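Local coordinates for decapping and exoribonuclease protein 1 (Kluyveromyces lactis, PDB 4GPS), which removes the NAD cap from the 5' end of capped RNAs and acts as a decapping enzyme and 5'-3' exoribonuclease that depends on a divalent metal cation, at residues K65-V70 against N374-H379; E115-I120 against I284-D289. One frame throughout, in Å; residues are numbered along the deposited sequence.

In the fold
From the N terminus, the chain runs through strand 60-63 into the loop that carries residues 65-70, and this loop lies against helix 370-393 in contact 1. That closure spans 303 intervening residues, so most of the modelled chain runs between its two ends. Contact 2 falls wholly within that span: helix 114-122 meets the turn at the end of strand 273-285, closing a smaller loop of 163 residues. The closures nest without crossing. They lie on opposite sides of the chain's centre, with nearest atoms about 23 Å apart. Contact 1 ties an N-terminal loop to a late helix, contact 2 an early helix to the end of strand 273-285, which bears metal ligand D282, and the turn beyond.

Contact 1: residues K65-V70 against N374-H379; sequences KKFPHV and NDWFQH
F67 and D375 bury more surface here than any other residues, about half of the total between them. The six-membered ring of the W376 indole turns its edge onto one face of the F67 ring, a T-shaped pair with planes at 74° and centroids 5.0 Å apart; CE3 of W376 is the leading atom, 3.5 Å from F67 CD2. F67 CG sits between its backbone N and carbonyl carbon (chi1 71°), which directs the ring at the tryptophan while CB stays over the imidazole of H379, 3.5 Å from its centroid in a CH-pi contact. Cut back to an alanine, F67 loses this ring, and the W376 edge would probably be left without the face it packs on, with a gap opened beside the helix. W376 is anchored through NE1 to the carbonyl of I188.

One helical turn before H379, D375 reaches out to the loop. Its OD2 accepts the backbone N-H of V70 at 2.7 Å in an almost straight bond (177°), the donor arriving nearly along the carboxylate C-O axis. Water 1 donates to both P68 O and D375 O, at 2.8 and 2.9 Å, and so bridges the two backbones. This is loop-on-helix packing away from the metal site: a T-shaped aromatic pair, a CH-pi contact and one aspartate-to-backbone hydrogen bond hold an N-terminal loop on helix 370-393.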
loop_
_atom_site.group_PDB
_atom_site.type_symbol
_atom_site.label_atom_id
_atom_site.label_comp_id
_atom_site.label_asym_id
_atom_site.label_seq_id
_atom_site.Cartn_x
_atom_site.Cartn_y
_atom_site.Cartn_z
ATOM N N LYS A 65 -7.402 4.937 -21.107
ATOM C CA LYS A 65 -8.789 4.841 -20.634
ATOM C C LYS A 65 -9.562 3.626 -21.132
ATOM O O LYS A 65 -10.554 3.218 -20.521
ATOM C CB LYS A 65 -9.603 6.090 -20.988
ATOM C CG LYS A 65 -10.932 6.169 -20.198
ATOM C CD LYS A 65 -11.806 7.382 -20.579
ATOM C CE LYS A 65 -11.056 8.727 -20.442
ATOM N NZ LYS A 65 -11.841 9.943 -20.827
ATOM N N LYS A 66 -9.124 3.048 -22.236
ATOM C CA LYS A 66 -9.821 1.899 -22.755
ATOM C C LYS A 66 -9.099 0.612 -22.411
ATOM O O LYS A 66 -9.115 -0.341 -23.177
ATOM C CB LYS A 66 -10.008 2.053 -24.265
ATOM C CG LYS A 66 -11.000 3.174 -24.617
ATOM C CD LYS A 66 -11.450 3.155 -26.074
ATOM C CE LYS A 66 -10.320 3.557 -27.012
ATOM N NZ LYS A 66 -9.109 2.670 -26.902
ATOM N N PHE A 67 -8.465 0.601 -21.248
ATOM C CA PHE A 67 -7.733 -0.561 -20.773
ATOM C C PHE A 67 -8.697 -1.729 -20.585
ATOM O O PHE A 67 -9.809 -1.573 -20.088
ATOM C CB PHE A 67 -7.009 -0.238 -19.450
ATOM C CG PHE A 67 -7.920 -0.078 -18.270
ATOM C CD1 PHE A 67 -8.201 -1.157 -17.437
ATOM C CD2 PHE A 67 -8.532 1.145 -18.005
ATOM C CE1 PHE A 67 -9.083 -1.022 -16.355
ATOM C CE2 PHE A 67 -9.418 1.297 -16.921
ATOM C CZ PHE A 67 -9.692 0.205 -16.095
ATOM N N PRO A 68 -8.281 -2.921 -20.995
ATOM C CA PRO A 68 -9.118 -4.127 -20.873
ATOM C C PRO A 68 -9.509 -4.408 -19.416
ATOM O O PRO A 68 -8.632 -4.559 -18.556
ATOM C CB PRO A 68 -8.224 -5.237 -21.428
ATOM C CG PRO A 68 -7.253 -4.491 -22.361
ATOM C CD PRO A 68 -6.966 -3.218 -21.592
ATOM N N HIS A 69 -10.808 -4.486 -19.144
ATOM C CA HIS A 69 -11.247 -4.756 -17.799
ATOM C C HIS A 69 -12.594 -5.411 -17.668
ATOM O O HIS A 69 -13.515 -5.173 -18.450
ATOM C CB HIS A 69 -11.240 -3.484 -16.968
ATOM C CG HIS A 69 -12.185 -2.430 -17.445
ATOM N ND1 HIS A 69 -13.512 -2.397 -17.068
ATOM C CD2 HIS A 69 -11.981 -1.324 -18.204
ATOM C CE1 HIS A 69 -14.083 -1.311 -17.564
ATOM N NE2 HIS A 69 -13.176 -0.641 -18.255
ATOM N N VAL A 70 -12.680 -6.252 -16.647
ATOM C CA VAL A 70 -13.866 -6.993 -16.288
ATOM C C VAL A 70 -15.032 -6.031 -15.986
ATOM O O VAL A 70 -14.833 -4.856 -15.643
ATOM C CB VAL A 70 -13.531 -7.836 -15.059
ATOM C CG1 VAL A 70 -14.725 -8.072 -14.272
ATOM C CG2 VAL A 70 -12.908 -9.151 -15.481
ATOM N N ASN A 374 -7.415 -4.613 -10.289
ATOM C CA ASN A 374 -6.476 -5.646 -10.691
ATOM C C ASN A 374 -6.231 -5.607 -12.216
ATOM O O ASN A 374 -5.100 -5.715 -12.664
ATOM C CB ASN A 374 -7.017 -7.004 -10.265
ATOM C CG ASN A 374 -6.060 -8.107 -10.554
ATOM O OD1 ASN A 374 -4.883 -7.980 -10.289
ATOM N ND2 ASN A 374 -6.554 -9.201 -11.109
ATOM N N ASP A 375 -7.277 -5.429 -13.020
ATOM C CA ASP A 375 -7.091 -5.374 -14.477
ATOM C C ASP A 375 -6.268 -4.151 -14.862
ATOM O O ASP A 375 -5.346 -4.243 -15.700
ATOM C CB ASP A 375 -8.432 -5.325 -15.224
ATOM C CG ASP A 375 -9.219 -6.628 -15.131
ATOM O OD1 ASP A 375 -8.621 -7.732 -14.994
ATOM O OD2 ASP A 375 -10.460 -6.538 -15.212
ATOM N N TRP A 376 -6.599 -3.007 -14.248
ATOM C CA TRP A 376 -5.893 -1.752 -14.486
ATOM C C TRP A 376 -4.402 -1.929 -14.148
ATOM O O TRP A 376 -3.522 -1.475 -14.891
ATOM C CB TRP A 376 -6.472 -0.658 -13.601
ATOM C CG TRP A 376 -5.597 0.551 -13.538
ATOM C CD1 TRP A 376 -4.882 0.983 -12.463
ATOM C CD2 TRP A 376 -5.335 1.495 -14.602
ATOM N NE1 TRP A 376 -4.196 2.125 -12.780
ATOM C CE2 TRP A 376 -4.451 2.463 -14.083
ATOM C CE3 TRP A 376 -5.759 1.606 -15.939
ATOM C CZ2 TRP A 376 -3.980 3.543 -14.854
ATOM C CZ3 TRP A 376 -5.290 2.674 -16.699
ATOM C CH2 TRP A 376 -4.408 3.628 -16.153
ATOM N N PHE A 377 -4.157 -2.575 -13.001
ATOM C CA PHE A 377 -2.825 -2.873 -12.508
ATOM C C PHE A 377 -1.990 -3.587 -13.588
ATOM O O PHE A 377 -0.875 -3.162 -13.900
ATOM C CB PHE A 377 -2.938 -3.766 -11.264
ATOM C CG PHE A 377 -1.625 -4.236 -10.725
ATOM C CD1 PHE A 377 -1.419 -5.578 -10.459
ATOM C CD2 PHE A 377 -0.635 -3.323 -10.364
ATOM C CE1 PHE A 377 -0.253 -6.004 -9.816
ATOM C CE2 PHE A 377 0.531 -3.731 -9.726
ATOM C CZ PHE A 377 0.718 -5.072 -9.444
ATOM N N GLN A 378 -2.542 -4.681 -14.116
ATOM C CA GLN A 378 -1.917 -5.486 -15.168
ATOM C C GLN A 378 -1.647 -4.642 -16.390
ATOM O O GLN A 378 -0.600 -4.805 -17.029
ATOM C CB GLN A 378 -2.840 -6.639 -15.596
ATOM C CG GLN A 378 -2.878 -7.831 -14.623
ATOM C CD GLN A 378 -1.510 -8.504 -14.480
ATOM O OE1 GLN A 378 -0.800 -8.694 -15.474
ATOM N NE2 GLN A 378 -1.143 -8.877 -13.248
ATOM N N HIS A 379 -2.590 -3.746 -16.707
ATOM C CA HIS A 379 -2.470 -2.883 -17.884
ATOM C C HIS A 379 -1.388 -1.804 -17.866
ATOM O O HIS A 379 -0.455 -1.901 -18.668
ATOM C CB HIS A 379 -3.811 -2.207 -18.229
ATOM C CG HIS A 379 -3.767 -1.399 -19.495
ATOM N ND1 HIS A 379 -3.838 -1.968 -20.747
ATOM C CD2 HIS A 379 -3.623 -0.067 -19.701
ATOM C CE1 HIS A 379 -3.742 -1.024 -21.670
ATOM N NE2 HIS A 379 -3.612 0.137 -21.061
HETATM O O HOH W 1 -6.000 -5.411 -18.303
#

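Contact 2: residues E115-I120 against I284-D289; sequences EVCTYI and INTLTD
With SG anti to its own carbonyl carbon (chi1 -59°), C117 extends its thiol from the helix toward N285 and T286, while N285 swings its amide back to meet it, CG anti to the backbone N at chi1 177°. The sulfur ends up 3.5 Å from N285 OD1 and 3.7 Å from T286 OG1. On another side of the cysteine, L287 packs its branch point against the helix, CG lying 3.6 Å from C117 CB, and its CD1 rests by the C117 carbonyl.

The same N285 oxygen shapes the turn from within. OD1 accepts the N-H of T288, three residues on, at 3.2 Å, which makes an Asx motif where strand 273-285 gives way to the hairpin turn leading into antiparallel strand 290-297. The T288 donor lies well above the amide plane (55°), and a weak bond from L287 N shares the acceptor. The nitrogen of the same amide also reaches the helix, through water 2: N285 ND2 donates to it at 3.1 Å, and that water gives a hydrogen to C117 O at 2.6 Å. The I120 and N285 side chains point at each other from their two segments, I120 CD1 stopping 4.1 Å from N285 ND2; I120 also touches L327. The metal ligands E293 and I294 lie on the returning strand, where the I294 side chain is about 8 Å from that of I120.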
loop_
_atom_site.group_PDB
_atom_site.type_symbol
_atom_site.label_atom_id
_atom_site.label_comp_id
_atom_site.label_asym_id
_atom_site.label_seq_id
_atom_site.Cartn_x
_atom_site.Cartn_y
_atom_site.Cartn_z
ATOM N N GLU A 115 -2.690 -8.164 24.923
ATOM C CA GLU A 115 -4.106 -8.073 25.274
ATOM C C GLU A 115 -4.895 -7.941 23.973
ATOM O O GLU A 115 -5.985 -8.502 23.842
ATOM C CB GLU A 115 -4.380 -6.851 26.167
ATOM C CG GLU A 115 -3.541 -6.813 27.422
ATOM C CD GLU A 115 -2.201 -6.120 27.219
ATOM O OE1 GLU A 115 -1.571 -6.298 26.154
ATOM O OE2 GLU A 115 -1.769 -5.396 28.139
ATOM N N VAL A 116 -4.322 -7.193 23.023
ATOM C CA VAL A 116 -4.929 -6.986 21.724
ATOM C C VAL A 116 -4.873 -8.278 20.867
ATOM O O VAL A 116 -5.849 -8.614 20.192
ATOM C CB VAL A 116 -4.231 -5.794 20.984
ATOM C CG1 VAL A 116 -4.705 -5.700 19.538
ATOM C CG2 VAL A 116 -4.517 -4.489 21.717
ATOM N N CYS A 117 -3.754 -9.007 20.879
ATOM C CA CYS A 117 -3.675 -10.244 20.076
ATOM C C CYS A 117 -4.680 -11.231 20.617
ATOM O O CYS A 117 -5.338 -11.951 19.854
ATOM C CB CYS A 117 -2.281 -10.889 20.134
ATOM S SG CYS A 117 -0.923 -9.859 19.547
ATOM N N THR A 118 -4.782 -11.267 21.945
ATOM C CA THR A 118 -5.731 -12.149 22.634
ATOM C C THR A 118 -7.181 -11.726 22.292
ATOM O O THR A 118 -8.044 -12.564 22.042
ATOM C CB THR A 118 -5.507 -12.114 24.188
ATOM O OG1 THR A 118 -4.249 -12.742 24.508
ATOM C CG2 THR A 118 -6.664 -12.824 24.927
ATOM N N TYR A 119 -7.447 -10.427 22.295
ATOM C CA TYR A 119 -8.760 -9.966 21.937
ATOM C C TYR A 119 -9.093 -10.420 20.520
ATOM O O TYR A 119 -10.210 -10.812 20.253
ATOM C CB TYR A 119 -8.831 -8.453 21.962
ATOM C CG TYR A 119 -10.155 -7.946 21.433
ATOM C CD1 TYR A 119 -11.347 -8.137 22.161
ATOM C CD2 TYR A 119 -10.231 -7.285 20.206
ATOM C CE1 TYR A 119 -12.580 -7.673 21.668
ATOM C CE2 TYR A 119 -11.459 -6.817 19.709
ATOM C CZ TYR A 119 -12.613 -7.018 20.440
ATOM O OH TYR A 119 -13.801 -6.578 19.929
ATOM N N ILE A 120 -8.128 -10.340 19.605
ATOM C CA ILE A 120 -8.378 -10.735 18.227
ATOM C C ILE A 120 -8.644 -12.228 18.103
ATOM O O ILE A 120 -9.524 -12.645 17.346
ATOM C CB ILE A 120 -7.182 -10.354 17.320
ATOM C CG1 ILE A 120 -7.152 -8.835 17.123
ATOM C CG2 ILE A 120 -7.270 -11.078 15.963
ATOM C CD1 ILE A 120 -5.864 -8.333 16.539
ATOM N N ILE A 284 3.439 -6.707 14.461
ATOM C CA ILE A 284 3.252 -8.138 14.247
ATOM C C ILE A 284 2.336 -8.638 15.346
ATOM O O ILE A 284 2.435 -8.195 16.493
ATOM C CB ILE A 284 4.519 -8.987 14.388
ATOM C CG1 ILE A 284 5.551 -8.599 13.336
ATOM C CG2 ILE A 284 4.161 -10.454 14.148
ATOM C CD1 ILE A 284 6.385 -7.396 13.712
ATOM N N ASN A 285 1.420 -9.524 14.976
ATOM C CA ASN A 285 0.532 -10.163 15.933
ATOM C C ASN A 285 1.385 -11.368 16.380
ATOM O O ASN A 285 1.569 -12.340 15.615
ATOM C CB ASN A 285 -0.740 -10.653 15.241
ATOM C CG ASN A 285 -1.654 -11.389 16.185
ATOM O OD1 ASN A 285 -1.206 -12.197 17.014
ATOM N ND2 ASN A 285 -2.945 -11.121 16.074
ATOM N N THR A 286 1.939 -11.297 17.589
ATOM C CA THR A 286 2.802 -12.371 18.083
ATOM C C THR A 286 2.160 -13.776 18.210
ATOM O O THR A 286 2.852 -14.795 18.104
ATOM C CB THR A 286 3.412 -11.950 19.401
ATOM O OG1 THR A 286 2.379 -11.402 20.229
ATOM C CG2 THR A 286 4.496 -10.897 19.171
ATOM N N LEU A 287 0.847 -13.840 18.426
ATOM C CA LEU A 287 0.171 -15.128 18.513
ATOM C C LEU A 287 0.063 -15.800 17.135
ATOM O O LEU A 287 0.116 -17.027 17.015
ATOM C CB LEU A 287 -1.256 -14.977 19.059
ATOM C CG LEU A 287 -1.534 -14.377 20.436
ATOM C CD1 LEU A 287 -3.033 -14.544 20.745
ATOM C CD2 LEU A 287 -0.676 -15.071 21.489
ATOM N N THR A 288 -0.078 -15.001 16.085
ATOM C CA THR A 288 -0.270 -15.567 14.765
ATOM C C THR A 288 0.906 -15.355 13.829
ATOM O O THR A 288 0.881 -15.818 12.685
ATOM C CB THR A 288 -1.568 -14.973 14.134
ATOM O OG1 THR A 288 -1.393 -13.565 13.901
ATOM C CG2 THR A 288 -2.786 -15.155 15.098
ATOM N N ASP A 289 1.934 -14.667 14.321
ATOM C CA ASP A 289 3.123 -14.359 13.520
ATOM C C ASP A 289 2.737 -13.756 12.163
ATOM O O ASP A 289 3.259 -14.119 11.105
ATOM C CB ASP A 289 3.982 -15.603 13.300
ATOM C CG ASP A 289 5.342 -15.249 12.747
ATOM O OD1 ASP A 289 5.913 -14.240 13.223
ATOM O OD2 ASP A 289 5.838 -15.963 11.851
HETATM O O HOH W 2 -4.587 -13.199 17.670
#